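Long-range contacts in peptidoglycan recognition protein-LC isoform LCx (Drosophila melanogaster, PDB 2F2L), which binds a monomeric fragment of meso-diaminopimelic-acid-type peptidoglycan and so probably takes part in sensing bacteria in the fly: residues R27-H32 with R94-I99; R80-V85 with V126-L131. All blocks are in the same frame, centred on the assembly; numbering follows the deposited sequence.

Contact 1 of 2, residues R27-H32 with R94-I99; sequences RVVISH and RGSIGI. With MLD (glcnac(beta1-4)-murnac(1,6-anhydro)-L-ala-gamma-D-glu-meso-a2pm-D-ala), chain G; SO4 (sulfate ion), chain F.
Val28 and Ile99 meet on the buried apolar face of the pair: Val28 CG1 lies 4.0 Å from Ile99 CD1, the two side chains crossing obliquely. Ile30, also buried, lies beside Ile99 and points the same way, its CD1 3.9 Å from Ile99 CB. Leu121 and Leu122 of helix 112-127 close over this face. The backbones beneath are neighbouring parallel strands within the mixed sheet of the amidase-like PGRP fold, 25-32 lying between 97-101 and the edge strand 135-139; their axes approach to 4.7 Å at an angle of 21°. Four hydrogen bonds run in the alternating order of a parallel pair, from Ile97 N to Arg27 O at one end to Ser31 N to Ile99 O at the other. Beyond Ser31 the strand reaches the ligand pocket, where His32 NE2 gives an in-plane bond of 2.7 Å to OAC of the muropeptide while Phe105 N holds ND1. The opposite end faces solvent, with Arg27 and Gly95 partly exposed and Arg94 exposed. Arg27, its CG anti to the backbone N (chi1 -179°), sets CD 3.6 Å from Ser96 CB. Gly95 O sits over one guanidinium face, toward the rim, and NH2 bonds O3 of a sulfate ion at 3.2 Å.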
loop_
_atom_site.group_PDB
_atom_site.type_symbol
_atom_site.label_atom_id
_atom_site.label_comp_id
_atom_site.label_asym_id
_atom_site.label_seq_id
_atom_site.Cartn_x
_atom_site.Cartn_y
_atom_site.Cartn_z
ATOM N N ARG B 27 -27.344 0.212 4.161
ATOM C CA ARG B 27 -26.128 -0.603 4.300
ATOM C C ARG B 27 -24.926 0.306 4.501
ATOM O O ARG B 27 -24.767 1.285 3.776
ATOM C CB ARG B 27 -25.936 -1.461 3.043
ATOM C CG ARG B 27 -24.738 -2.377 3.051
ATOM C CD ARG B 27 -24.572 -3.107 1.695
ATOM N NE ARG B 27 -25.805 -3.752 1.250
ATOM C CZ ARG B 27 -26.246 -3.812 -0.013
ATOM N NH1 ARG B 27 -25.589 -3.224 -1.019
ATOM N NH2 ARG B 27 -27.379 -4.453 -0.271
ATOM N N VAL B 28 -24.106 -0.009 5.504
ATOM C CA VAL B 28 -22.821 0.650 5.738
ATOM C C VAL B 28 -21.729 -0.416 5.752
ATOM O O VAL B 28 -21.902 -1.474 6.369
ATOM C CB VAL B 28 -22.786 1.409 7.091
ATOM C CG1 VAL B 28 -21.358 1.900 7.423
ATOM C CG2 VAL B 28 -23.748 2.574 7.078
ATOM N N VAL B 29 -20.605 -0.125 5.087
ATOM C CA VAL B 29 -19.476 -1.045 5.008
ATOM C C VAL B 29 -18.227 -0.366 5.563
ATOM O O VAL B 29 -17.786 0.662 5.055
ATOM C CB VAL B 29 -19.237 -1.517 3.563
ATOM C CG1 VAL B 29 -18.073 -2.500 3.522
ATOM C CG2 VAL B 29 -20.497 -2.166 3.000
ATOM N N ILE B 30 -17.689 -0.928 6.632
ATOM C CA ILE B 30 -16.491 -0.392 7.271
ATOM C C ILE B 30 -15.214 -1.070 6.746
ATOM O O ILE B 30 -15.073 -2.302 6.796
ATOM C CB ILE B 30 -16.551 -0.568 8.818
ATOM C CG1 ILE B 30 -17.772 0.168 9.401
ATOM C CG2 ILE B 30 -15.228 -0.165 9.481
ATOM C CD1 ILE B 30 -17.943 1.603 8.992
ATOM N N SER B 31 -14.282 -0.246 6.269
ATOM C CA SER B 31 -12.971 -0.711 5.808
ATOM C C SER B 31 -11.869 -0.016 6.597
ATOM O O SER B 31 -12.142 0.842 7.441
ATOM C CB SER B 31 -12.804 -0.407 4.311
ATOM O OG SER B 31 -12.947 0.993 4.045
ATOM N N HIS B 32 -10.621 -0.393 6.326
ATOM C CA HIS B 32 -9.470 0.478 6.655
ATOM C C HIS B 32 -8.684 0.736 5.378
ATOM O O HIS B 32 -8.904 0.066 4.368
ATOM C CB HIS B 32 -8.583 -0.127 7.776
ATOM C CG HIS B 32 -7.915 -1.425 7.436
ATOM N ND1 HIS B 32 -7.047 -2.053 8.310
ATOM C CD2 HIS B 32 -7.944 -2.198 6.324
ATOM C CE1 HIS B 32 -6.601 -3.167 7.759
ATOM N NE2 HIS B 32 -7.120 -3.273 6.550
ATOM N N ARG B 94 -23.561 0.216 -4.782
ATOM C CA ARG B 94 -24.907 0.735 -4.927
ATOM C C ARG B 94 -25.730 0.347 -3.699
ATOM O O ARG B 94 -25.845 -0.824 -3.363
ATOM C CB ARG B 94 -25.538 0.186 -6.206
ATOM C CG ARG B 94 -26.980 0.534 -6.405
ATOM C CD ARG B 94 -27.159 1.866 -7.095
ATOM N NE ARG B 94 -26.760 1.843 -8.504
ATOM C CZ ARG B 94 -26.861 2.883 -9.330
ATOM N NH1 ARG B 94 -27.357 4.043 -8.908
ATOM N NH2 ARG B 94 -26.463 2.761 -10.588
ATOM N N GLY B 95 -26.288 1.342 -3.022
ATOM C CA GLY B 95 -27.109 1.095 -1.829
ATOM C C GLY B 95 -26.320 0.927 -0.543
ATOM O O GLY B 95 -26.847 0.456 0.469
ATOM N N SER B 96 -25.060 1.336 -0.559
ATOM C CA SER B 96 -24.278 1.342 0.656
ATOM C C SER B 96 -23.448 2.610 0.807
ATOM O O SER B 96 -23.225 3.359 -0.161
ATOM C CB SER B 96 -23.402 0.098 0.694
ATOM O OG SER B 96 -22.343 0.169 -0.238
ATOM N N ILE B 97 -23.042 2.863 2.046
ATOM C CA ILE B 97 -22.092 3.919 2.393
ATOM C C ILE B 97 -20.808 3.227 2.877
ATOM O O ILE B 97 -20.845 2.407 3.803
ATOM C CB ILE B 97 -22.665 4.832 3.503
ATOM C CG1 ILE B 97 -23.786 5.712 2.944
ATOM C CG2 ILE B 97 -21.599 5.692 4.130
ATOM C CD1 ILE B 97 -23.340 6.710 1.877
ATOM N N GLY B 98 -19.695 3.526 2.208
ATOM C CA GLY B 98 -18.385 2.999 2.575
ATOM C C GLY B 98 -17.574 4.016 3.367
ATOM O O GLY B 98 -17.270 5.098 2.885
ATOM N N ILE B 99 -17.239 3.655 4.592
ATOM C CA ILE B 99 -16.443 4.482 5.488
ATOM C C ILE B 99 -15.128 3.732 5.783
ATOM O O ILE B 99 -15.138 2.562 6.179
ATOM C CB ILE B 99 -17.201 4.738 6.808
ATOM C CG1 ILE B 99 -18.535 5.444 6.526
ATOM C CG2 ILE B 99 -16.351 5.526 7.771
ATOM C CD1 ILE B 99 -19.491 5.410 7.674
HETATM C CAA MLD G . -4.551 -5.390 5.373
HETATM C CAB MLD G . -5.633 -5.497 4.309
HETATM O OAC MLD G . -6.757 -5.061 4.515
HETATM N N2 MLD G . -5.245 -6.082 3.179
HETATM C C2 MLD G . -6.122 -6.325 2.039
HETATM C C3 MLD G . -5.989 -7.808 1.683
HETATM O O3 MLD G . -6.366 -8.671 2.774
HETATM C C4 MLD G . -6.746 -8.131 0.399
HETATM O O4 MLD G . -6.413 -9.461 0.044
HETATM C C5 MLD G . -6.287 -7.185 -0.716
HETATM C C6 MLD G . -7.047 -7.300 -2.049
HETATM O O6 MLD G . -6.334 -6.512 -3.047
HETATM O O5 MLD G . -6.538 -5.852 -0.277
HETATM C C1 MLD G . -5.713 -5.475 0.850
HETATM O O1 MLD G . -5.968 -4.128 1.154
HETATM C CA4 MLD G . -5.401 -3.235 0.165
HETATM C CA5 MLD G . -3.883 -3.057 0.206
HETATM O OA5 MLD G . -3.448 -1.677 0.452
HETATM C CA6 MLD G . -3.541 -3.217 -1.235
HETATM O OA6 MLD G . -3.807 -1.946 -1.794
HETATM C CA1 MLD G . -4.016 -1.015 -0.691
HETATM C CA2 MLD G . -5.531 -0.842 -0.498
HETATM N NAD MLD G . -5.808 0.488 0.088
HETATM C CAE MLD G . -6.621 1.363 -0.475
HETATM C CAF MLD G . -6.753 2.671 0.280
HETATM O OAG MLD G . -7.248 1.160 -1.516
HETATM C CA3 MLD G . -6.096 -1.910 0.437
HETATM O OAH MLD G . -7.541 -2.104 0.243
HETATM C CAI MLD G . -8.369 -1.430 1.221
HETATM C CAJ MLD G . -8.669 -2.295 2.424
HETATM C CAL MLD G . -9.707 -1.035 0.561
HETATM O OAM MLD G . -10.554 -0.514 1.277
HETATM N N MLD G . -9.878 -1.256 -0.742
HETATM C CA MLD G . -11.090 -0.889 -1.485
HETATM C CB MLD G . -10.858 0.542 -1.981
HETATM C C MLD G . -11.183 -1.832 -2.698
HETATM O O MLD G . -10.217 -1.962 -3.455
HETATM N NAN MLD G . -12.341 -2.475 -2.815
HETATM C CAO MLD G . -12.680 -3.429 -3.883
HETATM C CAP MLD G . -13.302 -4.737 -3.296
HETATM O OBA MLD G . -13.967 -5.413 -4.087
HETATM O OAQ MLD G . -13.148 -5.029 -2.085
HETATM C CBB MLD G . -13.784 -2.830 -4.747
HETATM C CBC MLD G . -13.367 -1.632 -5.583
HETATM C CBD MLD G . -14.557 -1.201 -6.459
HETATM O OBE MLD G . -15.720 -1.445 -6.132
HETATM N NBF MLD G . -14.238 -0.568 -7.567
HETATM C CBG MLD G . -15.254 -0.089 -8.512
HETATM C CBH MLD G . -15.946 -1.289 -9.188
HETATM O OBI MLD G . -15.295 -2.246 -9.604
HETATM N NBJ MLD G . -17.275 -1.218 -9.240
HETATM C CBK MLD G . -18.133 -2.250 -9.865
HETATM C CBL MLD G . -18.994 -1.570 -10.935
HETATM C CBM MLD G . -19.078 -2.963 -8.874
HETATM O OBO MLD G . -19.412 -2.357 -7.823
HETATM O OBN MLD G . -19.465 -4.110 -9.213
HETATM C CBP MLD G . -14.573 0.839 -9.533
HETATM C CBQ MLD G . -15.594 1.688 -10.312
HETATM C CBR MLD G . -14.891 2.711 -11.208
HETATM C CBS MLD G . -15.778 3.905 -11.567
HETATM C CBT MLD G . -15.942 4.807 -10.336
HETATM O OBV MLD G . -14.955 5.487 -10.009
HETATM O OBU MLD G . -17.047 4.802 -9.756
HETATM N NBW MLD G . -17.090 3.429 -12.021
HETATM S S SO4 F . -27.724 -6.379 -3.343
HETATM O O1 SO4 F . -26.802 -7.032 -4.274
HETATM O O2 SO4 F . -29.110 -6.720 -3.672
HETATM O O3 SO4 F . -27.564 -4.926 -3.439
HETATM O O4 SO4 F . -27.433 -6.840 -1.987
#

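Contact 2 of 2, residues R80-V85 with V126-L131; sequences RGWDYV and VRLKKL. With MLD (glcnac(beta1-4)-murnac(1,6-anhydro)-L-ala-gamma-D-glu-meso-a2pm-D-ala), chain G.
Asp83 and Lys130 form the salt bridge of this contact, Lys130 NZ lying 2.7 Å from Asp83 OD1 on the syn lone pair, the side of the other carboxylate oxygen. At the other end of 80-85, Arg80 enters the ligand pocket: NH1 and NH2 each give a 2.9 Å bond to the muropeptide's diaminopimelate carboxylate, to OBU and OBV respectively. Val85 O takes a further bond from NH1, while Ile64 O and His63 O hold NE and NH2. Lys130 follows the end of helix 112-127, where Lys129 takes positive phi in a Schellman motif and the chain turns into the short strand 131-132. A bend at chi2 (-63°) turns CD of Lys130 toward Trp82 CB, 3.6 Å away, before the chain runs on to the carboxylate. The same lysine thus packs with its aliphatic part and pairs with its ammonium group. Its CG stands 3.7 Å from the centroid of the five-membered ring of Trp82, 23° off the normal, which defines a CH-pi contact over the face; CB lies above the same ring system, nearer the rim. Further out, Leu131 meets the tryptophan at about a right angle, its CG 3.9 Å from Trp82 CZ3, and Leu128 CD1 comes to 4.3 Å from Trp82 NE1. Phe68 and Leu121 also touch the indole.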
loop_
_atom_site.group_PDB
_atom_site.type_symbol
_atom_site.label_atom_id
_atom_site.label_comp_id
_atom_site.label_asym_id
_atom_site.label_seq_id
_atom_site.Cartn_x
_atom_site.Cartn_y
_atom_site.Cartn_z
ATOM N N ARG B 80 -16.730 10.647 -1.581
ATOM C CA ARG B 80 -17.875 10.883 -2.452
ATOM C C ARG B 80 -19.099 11.442 -1.716
ATOM O O ARG B 80 -20.039 11.899 -2.366
ATOM C CB ARG B 80 -18.230 9.607 -3.206
ATOM C CG ARG B 80 -17.111 9.157 -4.103
ATOM C CD ARG B 80 -17.432 7.894 -4.859
ATOM N NE ARG B 80 -16.240 7.407 -5.564
ATOM C CZ ARG B 80 -16.225 6.708 -6.702
ATOM N NH1 ARG B 80 -17.339 6.393 -7.350
ATOM N NH2 ARG B 80 -15.057 6.338 -7.207
ATOM N N GLY B 81 -19.083 11.408 -0.376
ATOM C CA GLY B 81 -20.227 11.855 0.443
ATOM C C GLY B 81 -21.402 10.882 0.454
ATOM O O GLY B 81 -21.282 9.757 -0.040
ATOM N N TRP B 82 -22.541 11.331 0.999
ATOM C CA TRP B 82 -23.747 10.483 1.172
ATOM C C TRP B 82 -24.488 10.117 -0.120
ATOM O O TRP B 82 -25.139 9.062 -0.182
ATOM C CB TRP B 82 -24.791 11.171 2.080
ATOM C CG TRP B 82 -24.335 11.480 3.470
ATOM C CD1 TRP B 82 -24.072 12.713 3.993
ATOM C CD2 TRP B 82 -24.118 10.545 4.524
ATOM N NE1 TRP B 82 -23.698 12.600 5.309
ATOM C CE2 TRP B 82 -23.701 11.277 5.654
ATOM C CE3 TRP B 82 -24.225 9.152 4.625
ATOM C CZ2 TRP B 82 -23.388 10.662 6.873
ATOM C CZ3 TRP B 82 -23.896 8.543 5.845
ATOM C CH2 TRP B 82 -23.493 9.299 6.941
ATOM N N ASP B 83 -24.433 11.008 -1.115
ATOM C CA ASP B 83 -25.356 10.984 -2.252
ATOM C C ASP B 83 -24.879 10.233 -3.494
ATOM O O ASP B 83 -25.634 10.129 -4.454
ATOM C CB ASP B 83 -25.676 12.425 -2.686
ATOM C CG ASP B 83 -26.409 13.224 -1.617
ATOM O OD1 ASP B 83 -26.755 12.684 -0.556
ATOM O OD2 ASP B 83 -26.665 14.416 -1.862
ATOM N N TYR B 84 -23.643 9.731 -3.498
ATOM C CA TYR B 84 -23.104 9.086 -4.691
ATOM C C TYR B 84 -22.586 7.696 -4.423
ATOM O O TYR B 84 -22.130 7.386 -3.329
ATOM C CB TYR B 84 -21.998 9.941 -5.327
ATOM C CG TYR B 84 -22.531 11.264 -5.764
ATOM C CD1 TYR B 84 -23.274 11.382 -6.937
ATOM C CD2 TYR B 84 -22.351 12.390 -4.979
ATOM C CE1 TYR B 84 -23.795 12.606 -7.329
ATOM C CE2 TYR B 84 -22.866 13.606 -5.355
ATOM C CZ TYR B 84 -23.581 13.707 -6.528
ATOM O OH TYR B 84 -24.076 14.927 -6.875
ATOM N N VAL B 85 -22.646 6.876 -5.463
ATOM C CA VAL B 85 -22.221 5.487 -5.404
ATOM C C VAL B 85 -20.691 5.452 -5.365
ATOM O O VAL B 85 -20.038 6.076 -6.190
ATOM C CB VAL B 85 -22.723 4.696 -6.621
ATOM C CG1 VAL B 85 -22.274 3.251 -6.538
ATOM C CG2 VAL B 85 -24.267 4.789 -6.755
ATOM N N VAL B 126 -28.204 9.073 9.907
ATOM C CA VAL B 126 -29.595 8.733 10.287
ATOM C C VAL B 126 -30.417 10.020 10.456
ATOM O O VAL B 126 -31.527 10.126 9.938
ATOM C CB VAL B 126 -29.654 7.894 11.597
ATOM C CG1 VAL B 126 -31.116 7.749 12.128
ATOM C CG2 VAL B 126 -29.007 6.534 11.391
ATOM N N ARG B 127 -29.850 10.988 11.178
ATOM C CA ARG B 127 -30.507 12.265 11.445
ATOM C C ARG B 127 -30.857 13.023 10.158
ATOM O O ARG B 127 -31.898 13.663 10.081
ATOM C CB ARG B 127 -29.614 13.142 12.332
ATOM C CG ARG B 127 -30.307 14.355 12.935
ATOM C CD ARG B 127 -29.310 15.325 13.597
ATOM N NE ARG B 127 -28.431 16.003 12.628
ATOM C CZ ARG B 127 -28.673 17.187 12.057
ATOM N NH1 ARG B 127 -29.780 17.879 12.325
ATOM N NH2 ARG B 127 -27.796 17.694 11.199
ATOM N N LEU B 128 -29.983 12.963 9.160
ATOM C CA LEU B 128 -30.223 13.646 7.890
ATOM C C LEU B 128 -31.031 12.791 6.914
ATOM O O LEU B 128 -31.286 13.219 5.795
ATOM C CB LEU B 128 -28.892 14.020 7.231
ATOM C CG LEU B 128 -27.957 14.944 8.014
ATOM C CD1 LEU B 128 -26.631 15.063 7.267
ATOM C CD2 LEU B 128 -28.590 16.303 8.233
ATOM N N LYS B 129 -31.411 11.579 7.319
ATOM C CA LYS B 129 -32.133 10.659 6.436
ATOM C C LYS B 129 -31.310 10.159 5.244
ATOM O O LYS B 129 -31.874 9.782 4.215
ATOM C CB LYS B 129 -33.425 11.300 5.917
ATOM C CG LYS B 129 -34.648 10.917 6.673
ATOM C CD LYS B 129 -34.708 11.544 8.041
ATOM C CE LYS B 129 -36.150 11.671 8.500
ATOM N NZ LYS B 129 -36.261 11.336 9.943
ATOM N N LYS B 130 -29.984 10.158 5.374
ATOM C CA LYS B 130 -29.136 9.553 4.357
ATOM C C LYS B 130 -29.101 8.059 4.595
ATOM O O LYS B 130 -28.979 7.279 3.646
ATOM C CB LYS B 130 -27.721 10.132 4.381
ATOM C CG LYS B 130 -27.662 11.645 4.222
ATOM C CD LYS B 130 -28.193 12.125 2.862
ATOM C CE LYS B 130 -27.962 13.616 2.699
ATOM N NZ LYS B 130 -28.077 14.082 1.278
ATOM N N LEU B 131 -29.216 7.676 5.869
ATOM C CA LEU B 131 -29.266 6.282 6.285
ATOM C C LEU B 131 -30.617 5.975 6.919
ATOM O O LEU B 131 -31.171 6.801 7.610
ATOM C CB LEU B 131 -28.181 5.989 7.330
ATOM C CG LEU B 131 -26.705 6.022 6.934
ATOM C CD1 LEU B 131 -25.822 5.852 8.194
ATOM C CD2 LEU B 131 -26.406 4.947 5.928
HETATM C CAA MLD G . -4.551 -5.390 5.373
HETATM C CAB MLD G . -5.633 -5.497 4.309
HETATM O OAC MLD G . -6.757 -5.061 4.515
HETATM N N2 MLD G . -5.245 -6.082 3.179
HETATM C C2 MLD G . -6.122 -6.325 2.039
HETATM C C3 MLD G . -5.989 -7.808 1.683
HETATM O O3 MLD G . -6.366 -8.671 2.774
HETATM C C4 MLD G . -6.746 -8.131 0.399
HETATM O O4 MLD G . -6.413 -9.461 0.044
HETATM C C5 MLD G . -6.287 -7.185 -0.716
HETATM C C6 MLD G . -7.047 -7.300 -2.049
HETATM O O6 MLD G . -6.334 -6.512 -3.047
HETATM O O5 MLD G . -6.538 -5.852 -0.277
HETATM C C1 MLD G . -5.713 -5.475 0.850
HETATM O O1 MLD G . -5.968 -4.128 1.154
HETATM C CA4 MLD G . -5.401 -3.235 0.165
HETATM C CA5 MLD G . -3.883 -3.057 0.206
HETATM O OA5 MLD G . -3.448 -1.677 0.452
HETATM C CA6 MLD G . -3.541 -3.217 -1.235
HETATM O OA6 MLD G . -3.807 -1.946 -1.794
HETATM C CA1 MLD G . -4.016 -1.015 -0.691
HETATM C CA2 MLD G . -5.531 -0.842 -0.498
HETATM N NAD MLD G . -5.808 0.488 0.088
HETATM C CAE MLD G . -6.621 1.363 -0.475
HETATM C CAF MLD G . -6.753 2.671 0.280
HETATM O OAG MLD G . -7.248 1.160 -1.516
HETATM C CA3 MLD G . -6.096 -1.910 0.437
HETATM O OAH MLD G . -7.541 -2.104 0.243
HETATM C CAI MLD G . -8.369 -1.430 1.221
HETATM C CAJ MLD G . -8.669 -2.295 2.424
HETATM C CAL MLD G . -9.707 -1.035 0.561
HETATM O OAM MLD G . -10.554 -0.514 1.277
HETATM N N MLD G . -9.878 -1.256 -0.742
HETATM C CA MLD G . -11.090 -0.889 -1.485
HETATM C CB MLD G . -10.858 0.542 -1.981
HETATM C C MLD G . -11.183 -1.832 -2.698
HETATM O O MLD G . -10.217 -1.962 -3.455
HETATM N NAN MLD G . -12.341 -2.475 -2.815
HETATM C CAO MLD G . -12.680 -3.429 -3.883
HETATM C CAP MLD G . -13.302 -4.737 -3.296
HETATM O OBA MLD G . -13.967 -5.413 -4.087
HETATM O OAQ MLD G . -13.148 -5.029 -2.085
HETATM C CBB MLD G . -13.784 -2.830 -4.747
HETATM C CBC MLD G . -13.367 -1.632 -5.583
HETATM C CBD MLD G . -14.557 -1.201 -6.459
HETATM O OBE MLD G . -15.720 -1.445 -6.132
HETATM N NBF MLD G . -14.238 -0.568 -7.567
HETATM C CBG MLD G . -15.254 -0.089 -8.512
HETATM C CBH MLD G . -15.946 -1.289 -9.188
HETATM O OBI MLD G . -15.295 -2.246 -9.604
HETATM N NBJ MLD G . -17.275 -1.218 -9.240
HETATM C CBK MLD G . -18.133 -2.250 -9.865
HETATM C CBL MLD G . -18.994 -1.570 -10.935
HETATM C CBM MLD G . -19.078 -2.963 -8.874
HETATM O OBO MLD G . -19.412 -2.357 -7.823
HETATM O OBN MLD G . -19.465 -4.110 -9.213
HETATM C CBP MLD G . -14.573 0.839 -9.533
HETATM C CBQ MLD G . -15.594 1.688 -10.312
HETATM C CBR MLD G . -14.891 2.711 -11.208
HETATM C CBS MLD G . -15.778 3.905 -11.567
HETATM C CBT MLD G . -15.942 4.807 -10.336
HETATM O OBV MLD G . -14.955 5.487 -10.009
HETATM O OBU MLD G . -17.047 4.802 -9.756
HETATM N NBW MLD G . -17.090 3.429 -12.021
#

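In the fold
Contact 1 is buried, its centre about 6 Å from the centre of the chain; contact 2, about 12 Å out, is only partly buried, and their own centres are 11 Å apart. Contact 1 joins two sheet strands through a regular series of backbone bonds, whereas contact 2 joins a loop to a helix end through side chains alone, with one salt bridge and 244 Å² buried against 424 Å². Strand 97-101 of contact 1 is followed in the chain by helix 112-127 of contact 2. The two abut: Leu131 CD2 packs 3.7 Å from Val28 CG2 as an apolar pair, and Ile97 CD1 rests 3.6 Å from Trp82 O. Both touch the muropeptide, at different parts of it.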